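Putative oxidoreductase (Pseudomonas putida, PDB 3L6D) probably binds NADP and acts as an oxidoreductase of the 6-phosphogluconate dehydrogenase and reductive aminase type. Local coordinates at residues B[63-76]-B[91-103]. Numbering follows the deposited sequence.
Sequences LSASPATIFVLLDN and ALAHRTIVDYTTN
F71 and I97 pack face to methyl between strands 68-71 and 96-99, parallel neighbours in the Rossmann-type sheet of the probable NADP-binding domain. Helices 76-84 and 88-92 make the crossover between the two strands. I97 CG2 sits 3.6 Å from the centroid of the F71 ring and only 14° off its normal, a CH-pi contact. The first torsion of I97, with CG2 anti to the backbone N, puts that methyl over the ring, and the bend at chi2 carries CD1 to L63 CD2 at 3.5 Å. L63 CD1 also touches L92 CD2, so this face of the sheet is closely filled. V82 and L83 of helix 76-84 add to the cover on F71. On the opposite face, I70 CG2 meets the ring edge of Y100 at CD2, 3.7 Å away.

The backbones are joined by five hydrogen bonds, from T96 N to P67 O through to Y100 N to F71 O.

The two ends are looser and wetter. At one, R95 bends at chi2 (-60°) and brings its guanidinium to the C-terminal end of helix 59-65. NE donates to L63 O at a bent 133°, while NH2 reaches S64 O more directly, at 3.1 Å. A water lies over one guanidinium face and bridges S64 OG to A91 O; S64 OG also hydrogen-bonds K60 O. A leucine in place of R95 would probably leave L63 O and S64 O without these donors and tie this helix end less firmly to the strand. At the other end, two waters connect the 74-76 backbone with T102 O, and N103 ND2 makes a weak bond to N76 OD1. Between this wet end and the strands, T101 OG1 accepts from L73 N at 2.7 Å. D99 OD2 is hydrogen-bonded to Y122 OH, and T101 N donates to D99 OD1 from above the carboxylate plane, closing an Asx turn.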
loop_
_atom_site.group_PDB
_atom_site.type_symbol
_atom_site.label_atom_id
_atom_site.label_comp_id
_atom_site.label_asym_id
_atom_site.label_seq_id
_atom_site.Cartn_x
_atom_site.Cartn_y
_atom_site.Cartn_z
ATOM N N LEU B 63 10.582 39.196 -5.053
ATOM C CA LEU B 63 10.085 38.941 -6.409
ATOM C C LEU B 63 11.052 39.394 -7.474
ATOM O O LEU B 63 11.270 38.665 -8.464
ATOM C CB LEU B 63 8.701 39.585 -6.637
ATOM C CG LEU B 63 7.594 38.920 -5.825
ATOM C CD1 LEU B 63 6.291 39.773 -5.917
ATOM C CD2 LEU B 63 7.360 37.487 -6.346
ATOM N N SER B 64 11.671 40.563 -7.245
ATOM C CA SER B 64 12.573 41.161 -8.212
ATOM C C SER B 64 13.889 40.411 -8.255
ATOM O O SER B 64 14.546 40.337 -9.303
ATOM C CB SER B 64 12.800 42.667 -7.902
ATOM O OG SER B 64 11.584 43.395 -8.102
ATOM N N ALA B 65 14.268 39.831 -7.119
ATOM C CA ALA B 65 15.638 39.284 -6.959
ATOM C C ALA B 65 15.913 38.035 -7.781
ATOM O O ALA B 65 17.078 37.726 -8.045
ATOM C CB ALA B 65 15.939 38.993 -5.491
ATOM N N SER B 66 14.860 37.300 -8.148
ATOM C CA SER B 66 15.034 35.973 -8.807
ATOM C C SER B 66 14.035 35.825 -9.942
ATOM O O SER B 66 12.988 36.425 -9.880
ATOM C CB SER B 66 14.747 34.867 -7.773
ATOM O OG SER B 66 15.529 35.048 -6.600
ATOM N N PRO B 67 14.285 34.947 -10.908
ATOM C CA PRO B 67 13.315 34.788 -12.009
ATOM C C PRO B 67 12.038 34.016 -11.562
ATOM O O PRO B 67 10.995 34.135 -12.191
ATOM C CB PRO B 67 14.129 34.016 -13.074
ATOM C CG PRO B 67 15.092 33.213 -12.254
ATOM C CD PRO B 67 15.512 34.139 -11.137
ATOM N N ALA B 68 12.138 33.273 -10.455
ATOM C CA ALA B 68 10.996 32.525 -9.894
ATOM C C ALA B 68 10.958 32.723 -8.385
ATOM O O ALA B 68 12.005 32.750 -7.728
ATOM C CB ALA B 68 11.112 31.047 -10.195
ATOM N N THR B 69 9.745 32.776 -7.840
ATOM C CA THR B 69 9.580 32.878 -6.426
ATOM C C THR B 69 8.644 31.736 -5.991
ATOM O O THR B 69 7.577 31.519 -6.587
ATOM C CB THR B 69 8.944 34.232 -6.014
ATOM O OG1 THR B 69 9.838 35.301 -6.328
ATOM C CG2 THR B 69 8.694 34.254 -4.522
ATOM N N ILE B 70 9.051 31.003 -4.966
ATOM C CA ILE B 70 8.220 29.941 -4.449
ATOM C C ILE B 70 7.371 30.525 -3.308
ATOM O O ILE B 70 7.925 31.149 -2.390
ATOM C CB ILE B 70 9.118 28.814 -3.966
ATOM C CG1 ILE B 70 9.740 28.102 -5.163
ATOM C CG2 ILE B 70 8.354 27.789 -3.118
ATOM C CD1 ILE B 70 10.823 27.197 -4.709
ATOM N N PHE B 71 6.039 30.363 -3.371
ATOM C CA PHE B 71 5.127 30.826 -2.295
ATOM C C PHE B 71 4.683 29.641 -1.436
ATOM O O PHE B 71 4.222 28.635 -1.957
ATOM C CB PHE B 71 3.827 31.406 -2.839
ATOM C CG PHE B 71 3.893 32.822 -3.295
ATOM C CD1 PHE B 71 5.000 33.328 -3.926
ATOM C CD2 PHE B 71 2.771 33.614 -3.193
ATOM C CE1 PHE B 71 5.041 34.657 -4.376
ATOM C CE2 PHE B 71 2.774 34.934 -3.645
ATOM C CZ PHE B 71 3.927 35.460 -4.242
ATOM N N VAL B 72 4.838 29.749 -0.122
ATOM C CA VAL B 72 4.394 28.687 0.760
ATOM C C VAL B 72 3.826 29.391 1.983
ATOM O O VAL B 72 4.534 29.655 2.942
ATOM C CB VAL B 72 5.527 27.695 1.195
ATOM C CG1 VAL B 72 4.895 26.360 1.575
ATOM C CG2 VAL B 72 6.577 27.479 0.138
ATOM N N LEU B 73 2.546 29.702 1.927
ATOM C CA LEU B 73 1.945 30.617 2.900
ATOM C C LEU B 73 0.880 29.906 3.700
ATOM O O LEU B 73 0.552 28.761 3.393
ATOM C CB LEU B 73 1.357 31.826 2.187
ATOM C CG LEU B 73 2.431 32.720 1.541
ATOM C CD1 LEU B 73 1.812 33.601 0.478
ATOM C CD2 LEU B 73 3.201 33.554 2.558
ATOM N N LEU B 74 0.361 30.576 4.738
ATOM C CA LEU B 74 -0.605 29.925 5.624
ATOM C C LEU B 74 -1.825 29.484 4.832
ATOM O O LEU B 74 -2.190 28.309 4.847
ATOM C CB LEU B 74 -1.038 30.829 6.797
ATOM C CG LEU B 74 -1.960 30.105 7.821
ATOM C CD1 LEU B 74 -1.296 28.838 8.407
ATOM C CD2 LEU B 74 -2.461 31.017 8.945
ATOM N N ASP B 75 -2.455 30.431 4.143
ATOM C CA ASP B 75 -3.693 30.113 3.430
ATOM C C ASP B 75 -3.919 31.071 2.272
ATOM O O ASP B 75 -3.059 31.920 1.980
ATOM C CB ASP B 75 -4.880 30.131 4.417
ATOM C CG ASP B 75 -5.010 31.454 5.151
ATOM O OD1 ASP B 75 -4.421 32.473 4.696
ATOM O OD2 ASP B 75 -5.722 31.481 6.185
ATOM N N ASN B 76 -5.090 30.974 1.644
ATOM C CA ASN B 76 -5.410 31.851 0.537
ATOM C C ASN B 76 -5.461 33.312 0.984
ATOM O O ASN B 76 -4.962 34.174 0.281
ATOM C CB ASN B 76 -6.709 31.424 -0.163
ATOM C CG ASN B 76 -6.688 31.728 -1.654
ATOM O OD1 ASN B 76 -5.861 31.177 -2.383
ATOM N ND2 ASN B 76 -7.591 32.611 -2.114
ATOM N N ALA B 91 6.129 44.249 -9.492
ATOM C CA ALA B 91 7.266 43.303 -9.382
ATOM C C ALA B 91 6.965 41.877 -9.844
ATOM O O ALA B 91 7.890 41.080 -10.008
ATOM C CB ALA B 91 7.822 43.297 -7.960
ATOM N N LEU B 92 5.684 41.542 -10.033
ATOM C CA LEU B 92 5.290 40.283 -10.680
ATOM C C LEU B 92 5.669 40.164 -12.177
ATOM O O LEU B 92 5.783 39.040 -12.699
ATOM C CB LEU B 92 3.768 40.074 -10.527
ATOM C CG LEU B 92 3.309 39.861 -9.074
ATOM C CD1 LEU B 92 1.774 39.889 -8.952
ATOM C CD2 LEU B 92 3.850 38.508 -8.501
ATOM N N ALA B 93 5.819 41.291 -12.884
ATOM C CA ALA B 93 6.000 41.255 -14.354
ATOM C C ALA B 93 7.218 40.386 -14.689
ATOM O O ALA B 93 8.280 40.570 -14.084
ATOM C CB ALA B 93 6.213 42.660 -14.935
ATOM N N HIS B 94 7.048 39.452 -15.630
ATOM C CA HIS B 94 8.139 38.582 -16.064
ATOM C C HIS B 94 8.735 37.691 -14.975
ATOM O O HIS B 94 9.870 37.219 -15.108
ATOM C CB HIS B 94 9.227 39.408 -16.724
ATOM C CG HIS B 94 8.693 40.336 -17.752
ATOM N ND1 HIS B 94 7.882 39.903 -18.782
ATOM C CD2 HIS B 94 8.789 41.678 -17.874
ATOM C CE1 HIS B 94 7.544 40.937 -19.527
ATOM N NE2 HIS B 94 8.090 42.023 -19.005
ATOM N N ARG B 95 7.959 37.424 -13.934
ATOM C CA ARG B 95 8.387 36.477 -12.890
ATOM C C ARG B 95 7.438 35.308 -12.841
ATOM O O ARG B 95 6.257 35.445 -13.122
ATOM C CB ARG B 95 8.388 37.152 -11.484
ATOM C CG ARG B 95 9.263 38.418 -11.371
ATOM C CD ARG B 95 10.702 38.009 -11.690
ATOM N NE ARG B 95 11.656 39.062 -11.396
ATOM C CZ ARG B 95 12.033 40.017 -12.247
ATOM N NH1 ARG B 95 11.508 40.100 -13.467
ATOM N NH2 ARG B 95 12.948 40.908 -11.859
ATOM N N THR B 96 7.948 34.156 -12.457
ATOM C CA THR B 96 7.092 32.978 -12.269
ATOM C C THR B 96 6.883 32.799 -10.767
ATOM O O THR B 96 7.851 32.821 -10.007
ATOM C CB THR B 96 7.769 31.764 -12.866
ATOM O OG1 THR B 96 7.884 31.986 -14.276
ATOM C CG2 THR B 96 6.936 30.406 -12.566
ATOM N N ILE B 97 5.622 32.699 -10.350
ATOM C CA ILE B 97 5.273 32.353 -8.976
ATOM C C ILE B 97 4.983 30.884 -8.976
ATOM O O ILE B 97 4.083 30.433 -9.735
ATOM C CB ILE B 97 3.966 33.089 -8.546
ATOM C CG1 ILE B 97 4.126 34.598 -8.691
ATOM C CG2 ILE B 97 3.562 32.744 -7.112
ATOM C CD1 ILE B 97 5.419 35.144 -8.079
ATOM N N VAL B 98 5.666 30.136 -8.118
ATOM C CA VAL B 98 5.368 28.689 -7.923
ATOM C C VAL B 98 4.680 28.518 -6.559
ATOM O O VAL B 98 5.319 28.693 -5.513
ATOM C CB VAL B 98 6.666 27.831 -8.024
ATOM C CG1 VAL B 98 6.318 26.304 -8.006
ATOM C CG2 VAL B 98 7.418 28.164 -9.300
ATOM N N ASP B 99 3.376 28.237 -6.583
ATOM C CA ASP B 99 2.507 28.335 -5.425
ATOM C C ASP B 99 2.237 26.963 -4.853
ATOM O O ASP B 99 1.461 26.186 -5.439
ATOM C CB ASP B 99 1.175 28.989 -5.871
ATOM C CG ASP B 99 0.239 29.322 -4.719
ATOM O OD1 ASP B 99 0.573 29.120 -3.525
ATOM O OD2 ASP B 99 -0.853 29.819 -5.031
ATOM N N TYR B 100 2.890 26.658 -3.719
ATOM C CA TYR B 100 2.638 25.408 -2.986
ATOM C C TYR B 100 1.608 25.546 -1.833
ATOM O O TYR B 100 1.406 24.581 -1.109
ATOM C CB TYR B 100 3.944 24.815 -2.444
ATOM C CG TYR B 100 4.865 24.328 -3.512
ATOM C CD1 TYR B 100 4.703 23.076 -4.080
ATOM C CD2 TYR B 100 5.908 25.126 -3.974
ATOM C CE1 TYR B 100 5.556 22.608 -5.081
ATOM C CE2 TYR B 100 6.745 24.679 -4.990
ATOM C CZ TYR B 100 6.559 23.433 -5.541
ATOM O OH TYR B 100 7.382 22.977 -6.528
ATOM N N THR B 101 0.989 26.717 -1.671
ATOM C CA THR B 101 0.073 27.007 -0.536
ATOM C C THR B 101 -1.228 26.254 -0.782
ATOM O O THR B 101 -1.772 26.344 -1.872
ATOM C CB THR B 101 -0.287 28.494 -0.445
ATOM O OG1 THR B 101 0.865 29.276 -0.126
ATOM C CG2 THR B 101 -1.368 28.755 0.645
ATOM N N THR B 102 -1.724 25.516 0.215
ATOM C CA THR B 102 -3.043 24.853 0.085
ATOM C C THR B 102 -4.243 25.805 0.001
ATOM O O THR B 102 -4.428 26.708 0.826
ATOM C CB THR B 102 -3.273 23.822 1.175
ATOM O OG1 THR B 102 -2.094 23.024 1.284
ATOM C CG2 THR B 102 -4.459 22.933 0.812
ATOM N N ASN B 103 -5.109 25.474 -0.946
ATOM C CA ASN B 103 -5.917 26.389 -1.707
ATOM C C ASN B 103 -7.256 25.675 -1.918
ATOM O O ASN B 103 -7.298 24.435 -1.914
ATOM C CB ASN B 103 -5.154 26.553 -3.054
ATOM C CG ASN B 103 -5.839 27.459 -4.048
ATOM O OD1 ASN B 103 -6.313 26.993 -5.095
ATOM N ND2 ASN B 103 -5.836 28.763 -3.775
HETATM O O HOH W 1 10.189 42.104 -10.492
HETATM O O HOH W 2 10.107 33.454 -14.780
HETATM O O HOH W 3 -3.842 26.686 3.794
HETATM O O HOH W 4 -6.479 28.547 2.160
#